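Local coordinates for protein glutathione S-transferase (Burkholderia xenovorans, PDB 2DSA) that probably acts as a glutathione transferase, and reductively dechlorinates metabolites of polychlorinated biphenyls, at residues S103-S108 with Q127-R132; T131-V136 with S173-L178. All coordinates share one frame; numbering follows the deposited sequence.

Contact 1: S103-S108 with Q127-R132; sequences SELHKS and QSLNTR. With GSH (glutathione), chain E; GSH (glutathione), chain G; HPX ((2Z,4E)-2-hydroxy-6-oxo-6-phenylhexa-2,4-dienoic acid), chain F.
Leu105 and Leu129 meet at the heart of this helix pair in the all-helical C-terminal domain of a glutathione S-transferase. The pair shows how one face of a domain helix can be committed to packing while other residues of the same turns serve ligands. Helices 89-109 and 119-139 run roughly antiparallel here, their segment axes at 143° and 9.8 Å apart. The dense part is apolar. Leu105 CD2 lies 3.9 Å from Leu129 CD2 and also touches Arg132 CB, so one methyl branch serves two partners. Leu129 CD2 additionally rests 3.8 Å from the backbone oxygen Leu105 O. One turn further on, Ser108 CB approaches Leu129 CG at 3.8 Å. Phe100 of the same helix and Leu158 and Val161 of helix 153-163 also touch Leu105.

Packing thins toward the serines, which are partly exposed: Ser108 OG comes no nearer to Ser128 than 4.4 Å from its CB, and Ser128 OG is spent on Ala124 O of its own helix. At the other end Glu104 reaches Arg132. Its chain bends at chi2 (-60°), which turns CD back from an extended course. Glu104 OE2 lies 3.4 Å from Arg132 CD and forms a long, weak salt bridge of 3.5 Å with Arg132 NH1, the carboxylate and guanidinium planes 79° apart. On the same segment, His106 and Lys107 approach this subunit's glutathione, and the edge of the His106 ring also meets carboxylate oxygen OA1 of the bound hydroxy-oxo-phenylhexadienoic acid. Glu104 instead looks across the dimer, where Lys107 of the second subunit forms a salt bridge with its OE1. That oxygen also accepts a 2.6 Å hydrogen bond from N1 of the glutathione held by the second subunit.

Contact 2: T131-V136 with S173-L178; sequences TRLGQV and SPWPSL
Gly134 and Trp175 bring the two backbones to 7.1 Å between their CA atoms, where the C-terminal part of helix 119-139 passes the loop leading into helix 176-186, and Val136 and Leu178 follow at 7.7 Å between CA atoms. No hydrogen bond links the two segments, so shape and dispersion carry the contact.

Trp175 occupies the N-cap position of its helix and supplies a flat wall. Its CG stands beside the backbone N and anti to the carbonyl carbon (chi1 -51°), and the indole lies against the helix. Leu133 CB sits over the six-membered ring in a CH-pi contact, 4.1 Å from the centroid and only 6° off the normal, while Leu133 CD1 reaches the ring atom CZ3 at 3.7 Å. The two side chains cross at about a right angle. Pro174 CB lies over the centre of the opposite face of the indole, whereas Leu133 CB is offset toward the rim. The five-membered ring meets backbone instead: Gly134 CA comes within 3.6 Å of Trp175 NE1, and Leu133 O lies over a face of the ring.

In the first turn of the second helix, Leu178 divides its methyls between two residues. CD1 lies 3.7 Å from Leu133 O, and CD2 packs 3.9 Å from Val136 CG1, a branch placed anti to the backbone N (chi1 -171°). Leu162 and Leu172 extend the apolar surroundings of Leu133, and Leu158 does so for Val136. Beside this core, Ser177 OG hydrogen-bonds to Ala137 O, a polar tie between the two helices. This helix-to-helix packing, with Trp175 at the N-cap, belongs to the all-helical C-terminal domain of the glutathione S-transferase fold.

The two contacts lie with centres about 11 Å apart on the same side of the chain's centre, both within the helical C-terminal domain. Helix 119-139 is common to them: contact 1 uses 127-132 and contact 2 uses 131-136, sharing Thr131 and Arg132. Along the chain, 103-108 comes first, the shared helix next and 173-178 last. Helix 119-139 packs on both helix 89-109 and the start of helix 176-186. Direct packing connects the contacts too, through the side chains of Leu105 and Leu133 and through Asn130 O against the Trp175 ring. Both touch the second subunit, but only contact 1 includes ligand-pocket residues; in contact 2 the Val136 side chain is about 12 Å from a bound glutathione.

Contact 1: S103-S108 with Q127-R132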
ATOM      1  N   SER A 103       0.874  -0.343  -4.632  1.00 32.56           N
ATOM      2  CA  SER A 103       0.145   0.781  -5.236  1.00 33.28           C
ATOM      3  C   SER A 103       0.685   1.168  -6.617  1.00 34.33           C
ATOM      4  O   SER A 103      -0.073   1.644  -7.469  1.00 35.32           O
ATOM      5  CB  SER A 103       0.177   2.000  -4.320  1.00 32.97           C
ATOM      6  OG  SER A 103       1.510   2.496  -4.190  1.00 31.93           O
ATOM      7  N   GLU A 104       1.982   0.957  -6.829  1.00 35.03           N
ATOM      8  CA  GLU A 104       2.667   1.418  -8.029  1.00 35.27           C
ATOM      9  C   GLU A 104       2.907   0.310  -9.047  1.00 35.94           C
ATOM     10  O   GLU A 104       3.143   0.596 -10.220  1.00 36.49           O
ATOM     11  CB  GLU A 104       4.002   2.099  -7.671  1.00 35.14           C
ATOM     12  CG  GLU A 104       3.887   3.319  -6.694  1.00 34.86           C
ATOM     13  CD  GLU A 104       3.017   4.455  -7.238  1.00 36.29           C
ATOM     14  OE1 GLU A 104       2.361   5.161  -6.438  1.00 35.74           O
ATOM     15  OE2 GLU A 104       2.980   4.636  -8.477  1.00 35.99           O
ATOM     16  N   LEU A 105       2.876  -0.947  -8.610  1.00 35.42           N
ATOM     17  CA  LEU A 105       3.135  -2.055  -9.522  1.00 35.38           C
ATOM     18  C   LEU A 105       1.910  -2.953  -9.654  1.00 35.80           C
ATOM     19  O   LEU A 105       1.286  -3.017 -10.717  1.00 35.61           O
ATOM     20  CB  LEU A 105       4.376  -2.850  -9.097  1.00 35.13           C
ATOM     21  CG  LEU A 105       5.760  -2.207  -9.186  1.00 35.27           C
ATOM     22  CD1 LEU A 105       6.829  -3.203  -8.733  1.00 33.32           C
ATOM     23  CD2 LEU A 105       6.075  -1.694 -10.615  1.00 35.09           C
ATOM     24  N   HIS A 106       1.553  -3.610  -8.552  1.00 36.08           N
ATOM     25  CA  HIS A 106       0.427  -4.553  -8.483  1.00 36.49           C
ATOM     26  C   HIS A 106      -0.852  -3.939  -9.049  1.00 36.84           C
ATOM     27  O   HIS A 106      -1.486  -4.529  -9.912  1.00 36.59           O
ATOM     28  CB  HIS A 106       0.247  -5.009  -7.018  1.00 35.73           C
ATOM     29  CG  HIS A 106      -0.923  -5.920  -6.771  1.00 37.00           C
ATOM     30  ND1 HIS A 106      -1.030  -6.678  -5.619  1.00 35.50           N
ATOM     31  CD2 HIS A 106      -2.039  -6.185  -7.496  1.00 35.94           C
ATOM     32  CE1 HIS A 106      -2.153  -7.370  -5.652  1.00 35.96           C
ATOM     33  NE2 HIS A 106      -2.780  -7.095  -6.783  1.00 37.44           N
ATOM     34  N   LYS A 107      -1.222  -2.760  -8.566  1.00 37.95           N
ATOM     35  CA  LYS A 107      -2.476  -2.124  -8.964  1.00 39.64           C
ATOM     36  C   LYS A 107      -2.534  -1.693 -10.435  1.00 40.47           C
ATOM     37  O   LYS A 107      -3.632  -1.471 -10.970  1.00 40.67           O
ATOM     38  CB  LYS A 107      -2.807  -0.947  -8.041  1.00 39.65           C
ATOM     39  CG  LYS A 107      -3.408  -1.388  -6.718  1.00 41.26           C
ATOM     40  CD  LYS A 107      -4.809  -1.947  -6.908  1.00 42.76           C
ATOM     41  CE  LYS A 107      -5.065  -3.133  -5.997  1.00 44.31           C
ATOM     42  NZ  LYS A 107      -6.492  -3.560  -6.087  1.00 45.70           N
ATOM     43  N   SER A 108      -1.360  -1.573 -11.064  1.00 41.12           N
ATOM     44  CA  SER A 108      -1.247  -1.262 -12.482  1.00 41.73           C
ATOM     45  C   SER A 108      -1.314  -2.517 -13.348  1.00 42.74           C
ATOM     46  O   SER A 108      -1.741  -2.450 -14.494  1.00 42.84           O
ATOM     47  CB  SER A 108       0.020  -0.451 -12.768  1.00 41.65           C
ATOM     48  OG  SER A 108      -0.136   0.892 -12.326  1.00 42.09           O
ATOM     49  N   GLN A 127       2.367   2.075 -19.694  1.00 53.22           N
ATOM     50  CA  GLN A 127       3.317   3.182 -19.707  1.00 52.72           C
ATOM     51  C   GLN A 127       3.795   3.523 -18.299  1.00 51.44           C
ATOM     52  O   GLN A 127       5.000   3.772 -18.087  1.00 50.82           O
ATOM     53  CB  GLN A 127       2.678   4.414 -20.369  1.00 53.09           C
ATOM     54  CG  GLN A 127       3.625   5.204 -21.266  1.00 56.02           C
ATOM     55  CD  GLN A 127       4.437   4.310 -22.213  1.00 59.64           C
ATOM     56  OE1 GLN A 127       5.674   4.324 -22.186  1.00 60.87           O
ATOM     57  NE2 GLN A 127       3.741   3.515 -23.038  1.00 59.71           N
ATOM     58  N   SER A 128       2.845   3.544 -17.354  1.00 50.12           N
ATOM     59  CA  SER A 128       3.138   3.719 -15.918  1.00 49.12           C
ATOM     60  C   SER A 128       4.116   2.651 -15.460  1.00 47.69           C
ATOM     61  O   SER A 128       5.106   2.954 -14.803  1.00 47.54           O
ATOM     62  CB  SER A 128       1.866   3.635 -15.063  1.00 49.08           C
ATOM     63  OG  SER A 128       0.887   4.573 -15.482  1.00 50.21           O
ATOM     64  N   LEU A 129       3.829   1.408 -15.832  1.00 46.71           N
ATOM     65  CA  LEU A 129       4.669   0.264 -15.476  1.00 45.97           C
ATOM     66  C   LEU A 129       6.066   0.323 -16.074  1.00 45.68           C
ATOM     67  O   LEU A 129       7.042  -0.019 -15.404  1.00 45.24           O
ATOM     68  CB  LEU A 129       3.990  -1.051 -15.871  1.00 45.79           C
ATOM     69  CG  LEU A 129       2.946  -1.580 -14.885  1.00 45.28           C
ATOM     70  CD1 LEU A 129       2.180  -2.725 -15.523  1.00 43.51           C
ATOM     71  CD2 LEU A 129       3.603  -2.007 -13.557  1.00 43.15           C
ATOM     72  N   ASN A 130       6.157   0.735 -17.339  1.00 45.45           N
ATOM     73  CA  ASN A 130       7.449   0.912 -17.991  1.00 45.12           C
ATOM     74  C   ASN A 130       8.356   1.808 -17.162  1.00 44.34           C
ATOM     75  O   ASN A 130       9.544   1.520 -17.007  1.00 44.52           O
ATOM     76  CB  ASN A 130       7.264   1.508 -19.393  1.00 45.78           C
ATOM     77  CG  ASN A 130       8.561   1.578 -20.171  1.00 47.89           C
ATOM     78  OD1 ASN A 130       9.238   2.621 -20.193  1.00 50.81           O
ATOM     79  ND2 ASN A 130       8.928   0.459 -20.814  1.00 49.90           N
ATOM     80  N   THR A 131       7.793   2.894 -16.634  1.00 43.72           N
ATOM     81  CA  THR A 131       8.554   3.866 -15.840  1.00 43.50           C
ATOM     82  C   THR A 131       8.909   3.281 -14.475  1.00 43.14           C
ATOM     83  O   THR A 131      10.058   3.326 -14.039  1.00 42.96           O
ATOM     84  CB  THR A 131       7.758   5.166 -15.618  1.00 43.25           C
ATOM     85  OG1 THR A 131       7.334   5.692 -16.877  1.00 44.88           O
ATOM     86  CG2 THR A 131       8.603   6.204 -14.893  1.00 43.62           C
ATOM     87  N   ARG A 132       7.892   2.727 -13.824  1.00 42.75           N
ATOM     88  CA  ARG A 132       7.991   2.231 -12.466  1.00 42.51           C
ATOM     89  C   ARG A 132       8.953   1.036 -12.399  1.00 41.85           C
ATOM     90  O   ARG A 132       9.836   1.008 -11.537  1.00 41.70           O
ATOM     91  CB  ARG A 132       6.580   1.922 -11.951  1.00 42.79           C
ATOM     92  CG  ARG A 132       6.209   2.620 -10.637  1.00 44.72           C
ATOM     93  CD  ARG A 132       5.450   3.945 -10.745  1.00 44.75           C
ATOM     94  NE  ARG A 132       6.370   5.069 -10.835  1.00 47.54           N
ATOM     95  CZ  ARG A 132       6.035   6.360 -10.799  1.00 46.10           C
ATOM     96  NH1 ARG A 132       4.783   6.757 -10.599  1.00 44.72           N
ATOM     97  NH2 ARG A 132       6.982   7.264 -10.942  1.00 46.10           N
TER
HETATM   98  N1  GSH E1224      -5.415  -4.292  -1.836  1.00 29.78           N
HETATM   99  CA1 GSH E1224      -5.363  -5.755  -1.965  1.00 32.53           C
HETATM  100  C1  GSH E1224      -4.085  -6.300  -1.391  1.00 34.19           C
HETATM  101  O11 GSH E1224      -3.010  -5.669  -1.538  1.00 34.07           O
HETATM  102  O12 GSH E1224      -4.073  -7.401  -0.781  1.00 35.23           O
HETATM  103  CB1 GSH E1224      -5.448  -6.234  -3.410  1.00 32.05           C
HETATM  104  CG1 GSH E1224      -5.594  -7.763  -3.465  1.00 32.91           C
HETATM  105  CD1 GSH E1224      -5.972  -8.191  -4.856  1.00 33.10           C
HETATM  106  OE1 GSH E1224      -6.071  -7.196  -5.823  1.00 33.87           O
HETATM  107  N2  GSH E1224      -6.184  -9.489  -5.093  1.00 34.22           N
HETATM  108  CA2 GSH E1224      -6.600 -10.040  -6.372  1.00 36.65           C
HETATM  109  C2  GSH E1224      -7.973 -10.629  -6.305  1.00 37.88           C
HETATM  110  O2  GSH E1224      -8.327 -11.479  -5.261  1.00 36.65           O
HETATM  111  CB2 GSH E1224      -5.648 -11.134  -6.856  1.00 35.30           C
HETATM  112  SG2 GSH E1224      -4.002 -10.454  -7.136  1.00 37.38           S
HETATM  113  N3  GSH E1224      -8.817 -10.316  -7.269  1.00 40.61           N
HETATM  114  CA3 GSH E1224      -9.878  -9.344  -7.050  1.00 48.29           C
HETATM  115  C3  GSH E1224     -11.176 -10.070  -7.163  1.00 51.05           C
HETATM  116  O31 GSH E1224     -11.130 -11.319  -7.252  1.00 53.87           O
HETATM  117  O32 GSH E1224     -12.270  -9.461  -7.166  1.00 53.05           O
HETATM  118  N1  GSH G2224       2.418   5.412  -3.819  1.00 34.67           N
HETATM  119  CA1 GSH G2224       2.677   6.792  -3.470  1.00 36.84           C
HETATM  120  C1  GSH G2224       2.373   6.979  -2.019  1.00 36.34           C
HETATM  121  O11 GSH G2224       3.067   7.767  -1.361  1.00 36.39           O
HETATM  122  O12 GSH G2224       1.418   6.367  -1.468  1.00 36.29           O
HETATM  123  CB1 GSH G2224       1.772   7.713  -4.277  1.00 37.48           C
HETATM  124  CG1 GSH G2224       2.094   9.187  -4.050  1.00 38.11           C
HETATM  125  CD1 GSH G2224       1.203  10.057  -4.907  1.00 41.84           C
HETATM  126  OE1 GSH G2224       0.192   9.476  -5.689  1.00 42.07           O
HETATM  127  N2  GSH G2224       1.403  11.379  -4.863  1.00 43.64           N
HETATM  128  CA2 GSH G2224       0.729  12.315  -5.752  1.00 45.01           C
HETATM  129  C2  GSH G2224       1.740  13.070  -6.574  1.00 46.25           C
HETATM  130  O2  GSH G2224       2.928  13.563  -5.998  1.00 44.19           O
HETATM  131  CB2 GSH G2224      -0.094  13.332  -4.965  1.00 45.47           C
HETATM  132  SG2 GSH G2224      -1.519  12.684  -4.043  1.00 45.54           S
HETATM  133  N3  GSH G2224       1.470  13.257  -7.861  1.00 50.21           N
HETATM  134  CA3 GSH G2224       1.738  12.225  -8.845  1.00 54.03           C
HETATM  135  C3  GSH G2224       2.984  12.467  -9.647  1.00 55.31           C
HETATM  136  O31 GSH G2224       3.752  11.508  -9.916  1.00 56.76           O
HETATM  137  O32 GSH G2224       3.243  13.624 -10.054  1.00 56.04           O
HETATM  138  CB3 HPX F1225      -1.982 -16.532 -12.633  0.50 39.45           C
HETATM  139  CB4 HPX F1225      -1.064 -15.881 -13.453  0.50 40.28           C
HETATM  140  CB5 HPX F1225      -1.031 -14.485 -13.491  0.50 40.07           C
HETATM  141  CB6 HPX F1225      -1.913 -13.752 -12.702  0.50 39.39           C
HETATM  142  CB1 HPX F1225      -2.827 -14.401 -11.883  0.50 39.30           C
HETATM  143  CB2 HPX F1225      -2.862 -15.792 -11.850  0.50 39.03           C
HETATM  144  CA6 HPX F1225      -3.787 -13.617 -11.042  0.50 39.54           C
HETATM  145  OA4 HPX F1225      -4.822 -14.149 -10.669  0.50 40.30           O
HETATM  146  CA5 HPX F1225      -3.518 -12.218 -10.662  0.50 39.08           C
HETATM  147  CA4 HPX F1225      -4.539 -11.371 -10.698  0.50 39.47           C
HETATM  148  CA3 HPX F1225      -4.384  -9.958 -10.320  0.50 39.91           C
HETATM  149  CA2 HPX F1225      -5.447  -9.188 -10.054  0.50 40.22           C
HETATM  150  OA3 HPX F1225      -6.701  -9.620 -10.124  0.50 40.23           O
HETATM  151  CA1 HPX F1225      -5.229  -7.815  -9.670  0.50 40.46           C
HETATM  152  OA2 HPX F1225      -6.188  -7.161  -9.208  0.50 41.41           O
HETATM  153  OA1 HPX F1225      -4.083  -7.347  -9.806  0.50 40.90           O

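Contact 2: T131-V136 with S173-L178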
ATOM      1  N   THR A 131       7.793   2.894 -16.634  1.00 43.72           N
ATOM      2  CA  THR A 131       8.554   3.866 -15.840  1.00 43.50           C
ATOM      3  C   THR A 131       8.909   3.281 -14.475  1.00 43.14           C
ATOM      4  O   THR A 131      10.058   3.326 -14.039  1.00 42.96           O
ATOM      5  CB  THR A 131       7.758   5.166 -15.618  1.00 43.25           C
ATOM      6  OG1 THR A 131       7.334   5.692 -16.877  1.00 44.88           O
ATOM      7  CG2 THR A 131       8.603   6.204 -14.893  1.00 43.62           C
ATOM      8  N   ARG A 132       7.892   2.727 -13.824  1.00 42.75           N
ATOM      9  CA  ARG A 132       7.991   2.231 -12.466  1.00 42.51           C
ATOM     10  C   ARG A 132       8.953   1.036 -12.399  1.00 41.85           C
ATOM     11  O   ARG A 132       9.836   1.008 -11.537  1.00 41.70           O
ATOM     12  CB  ARG A 132       6.580   1.922 -11.951  1.00 42.79           C
ATOM     13  CG  ARG A 132       6.209   2.620 -10.637  1.00 44.72           C
ATOM     14  CD  ARG A 132       5.450   3.945 -10.745  1.00 44.75           C
ATOM     15  NE  ARG A 132       6.370   5.069 -10.835  1.00 47.54           N
ATOM     16  CZ  ARG A 132       6.035   6.360 -10.799  1.00 46.10           C
ATOM     17  NH1 ARG A 132       4.783   6.757 -10.599  1.00 44.72           N
ATOM     18  NH2 ARG A 132       6.982   7.264 -10.942  1.00 46.10           N
ATOM     19  N   LEU A 133       8.824   0.085 -13.335  1.00 41.59           N
ATOM     20  CA  LEU A 133       9.797  -1.023 -13.485  1.00 41.24           C
ATOM     21  C   LEU A 133      11.238  -0.575 -13.781  1.00 41.10           C
ATOM     22  O   LEU A 133      12.194  -1.260 -13.421  1.00 41.00           O
ATOM     23  CB  LEU A 133       9.361  -2.015 -14.565  1.00 41.11           C
ATOM     24  CG  LEU A 133       8.076  -2.831 -14.420  1.00 42.05           C
ATOM     25  CD1 LEU A 133       7.818  -3.580 -15.724  1.00 42.12           C
ATOM     26  CD2 LEU A 133       8.095  -3.795 -13.208  1.00 41.39           C
ATOM     27  N   GLY A 134      11.386   0.567 -14.454  1.00 41.05           N
ATOM     28  CA  GLY A 134      12.697   1.189 -14.626  1.00 40.52           C
ATOM     29  C   GLY A 134      13.304   1.567 -13.284  1.00 40.14           C
ATOM     30  O   GLY A 134      14.476   1.287 -13.022  1.00 39.96           O
ATOM     31  N   GLN A 135      12.503   2.192 -12.423  1.00 39.94           N
ATOM     32  CA  GLN A 135      12.982   2.575 -11.099  1.00 39.90           C
ATOM     33  C   GLN A 135      13.465   1.362 -10.280  1.00 39.75           C
ATOM     34  O   GLN A 135      14.489   1.434  -9.593  1.00 39.87           O
ATOM     35  CB  GLN A 135      11.914   3.363 -10.339  1.00 39.98           C
ATOM     36  CG  GLN A 135      12.369   3.871  -8.963  1.00 39.48           C
ATOM     37  CD  GLN A 135      11.246   4.504  -8.169  1.00 40.08           C
ATOM     38  OE1 GLN A 135      10.114   4.667  -8.662  1.00 41.53           O
ATOM     39  NE2 GLN A 135      11.539   4.853  -6.921  1.00 39.16           N
ATOM     40  N   VAL A 136      12.742   0.248 -10.378  1.00 39.60           N
ATOM     41  CA  VAL A 136      13.104  -0.968  -9.632  1.00 39.21           C
ATOM     42  C   VAL A 136      14.333  -1.650 -10.216  1.00 39.62           C
ATOM     43  O   VAL A 136      15.159  -2.188  -9.477  1.00 39.85           O
ATOM     44  CB  VAL A 136      11.931  -1.978  -9.559  1.00 38.95           C
ATOM     45  CG1 VAL A 136      12.262  -3.105  -8.611  1.00 37.91           C
ATOM     46  CG2 VAL A 136      10.667  -1.276  -9.116  1.00 38.39           C
ATOM     47  N   SER A 173      12.925  -7.701 -20.923  1.00 46.56           N
ATOM     48  CA  SER A 173      14.206  -7.623 -21.653  1.00 45.49           C
ATOM     49  C   SER A 173      14.975  -6.297 -21.502  1.00 43.92           C
ATOM     50  O   SER A 173      16.202  -6.321 -21.423  1.00 43.44           O
ATOM     51  CB  SER A 173      13.993  -7.935 -23.139  1.00 45.94           C
ATOM     52  OG  SER A 173      13.551  -9.277 -23.323  1.00 47.63           O
ATOM     53  N   PRO A 174      14.260  -5.148 -21.457  1.00 42.71           N
ATOM     54  CA  PRO A 174      14.920  -3.864 -21.209  1.00 42.32           C
ATOM     55  C   PRO A 174      15.507  -3.762 -19.794  1.00 42.08           C
ATOM     56  O   PRO A 174      16.322  -2.885 -19.527  1.00 41.89           O
ATOM     57  CB  PRO A 174      13.780  -2.850 -21.357  1.00 42.41           C
ATOM     58  CG  PRO A 174      12.694  -3.560 -22.054  1.00 42.11           C
ATOM     59  CD  PRO A 174      12.808  -4.971 -21.635  1.00 42.63           C
ATOM     60  N   TRP A 175      15.099  -4.666 -18.901  1.00 41.46           N
ATOM     61  CA  TRP A 175      15.542  -4.642 -17.504  1.00 40.77           C
ATOM     62  C   TRP A 175      16.207  -5.940 -17.069  1.00 40.73           C
ATOM     63  O   TRP A 175      15.630  -6.702 -16.296  1.00 40.25           O
ATOM     64  CB  TRP A 175      14.366  -4.327 -16.589  1.00 39.96           C
ATOM     65  CG  TRP A 175      13.606  -3.111 -17.024  1.00 39.45           C
ATOM     66  CD1 TRP A 175      14.025  -1.814 -16.947  1.00 38.06           C
ATOM     67  CD2 TRP A 175      12.310  -3.082 -17.625  1.00 38.63           C
ATOM     68  NE1 TRP A 175      13.063  -0.978 -17.451  1.00 38.63           N
ATOM     69  CE2 TRP A 175      11.997  -1.726 -17.871  1.00 37.47           C
ATOM     70  CE3 TRP A 175      11.374  -4.069 -17.971  1.00 38.79           C
ATOM     71  CZ2 TRP A 175      10.791  -1.325 -18.450  1.00 38.36           C
ATOM     72  CZ3 TRP A 175      10.169  -3.669 -18.550  1.00 38.67           C
ATOM     73  CH2 TRP A 175       9.889  -2.307 -18.779  1.00 38.62           C
ATOM     74  N   PRO A 176      17.432  -6.186 -17.564  1.00 40.71           N
ATOM     75  CA  PRO A 176      18.209  -7.360 -17.189  1.00 40.48           C
ATOM     76  C   PRO A 176      18.405  -7.558 -15.680  1.00 40.21           C
ATOM     77  O   PRO A 176      18.495  -8.696 -15.237  1.00 40.21           O
ATOM     78  CB  PRO A 176      19.559  -7.134 -17.894  1.00 40.73           C
ATOM     79  CG  PRO A 176      19.533  -5.754 -18.419  1.00 39.66           C
ATOM     80  CD  PRO A 176      18.138  -5.360 -18.565  1.00 40.91           C
ATOM     81  N   SER A 177      18.473  -6.480 -14.899  1.00 39.81           N
ATOM     82  CA  SER A 177      18.592  -6.608 -13.428  1.00 39.28           C
ATOM     83  C   SER A 177      17.339  -7.230 -12.757  1.00 39.10           C
ATOM     84  O   SER A 177      17.443  -7.862 -11.696  1.00 39.01           O
ATOM     85  CB  SER A 177      18.970  -5.268 -12.777  1.00 38.79           C
ATOM     86  OG  SER A 177      17.876  -4.369 -12.813  1.00 38.48           O
ATOM     87  N   LEU A 178      16.178  -7.072 -13.395  1.00 38.98           N
ATOM     88  CA  LEU A 178      14.924  -7.674 -12.927  1.00 38.75           C
ATOM     89  C   LEU A 178      14.842  -9.171 -13.231  1.00 39.07           C
ATOM     90  O   LEU A 178      14.341  -9.948 -12.411  1.00 38.83           O
ATOM     91  CB  LEU A 178      13.699  -6.951 -13.506  1.00 38.35           C
ATOM     92  CG  LEU A 178      13.521  -5.466 -13.138  1.00 38.82           C
ATOM     93  CD1 LEU A 178      12.255  -4.908 -13.747  1.00 34.82           C
ATOM     94  CD2 LEU A 178      13.517  -5.274 -11.616  1.00 37.45           C
TER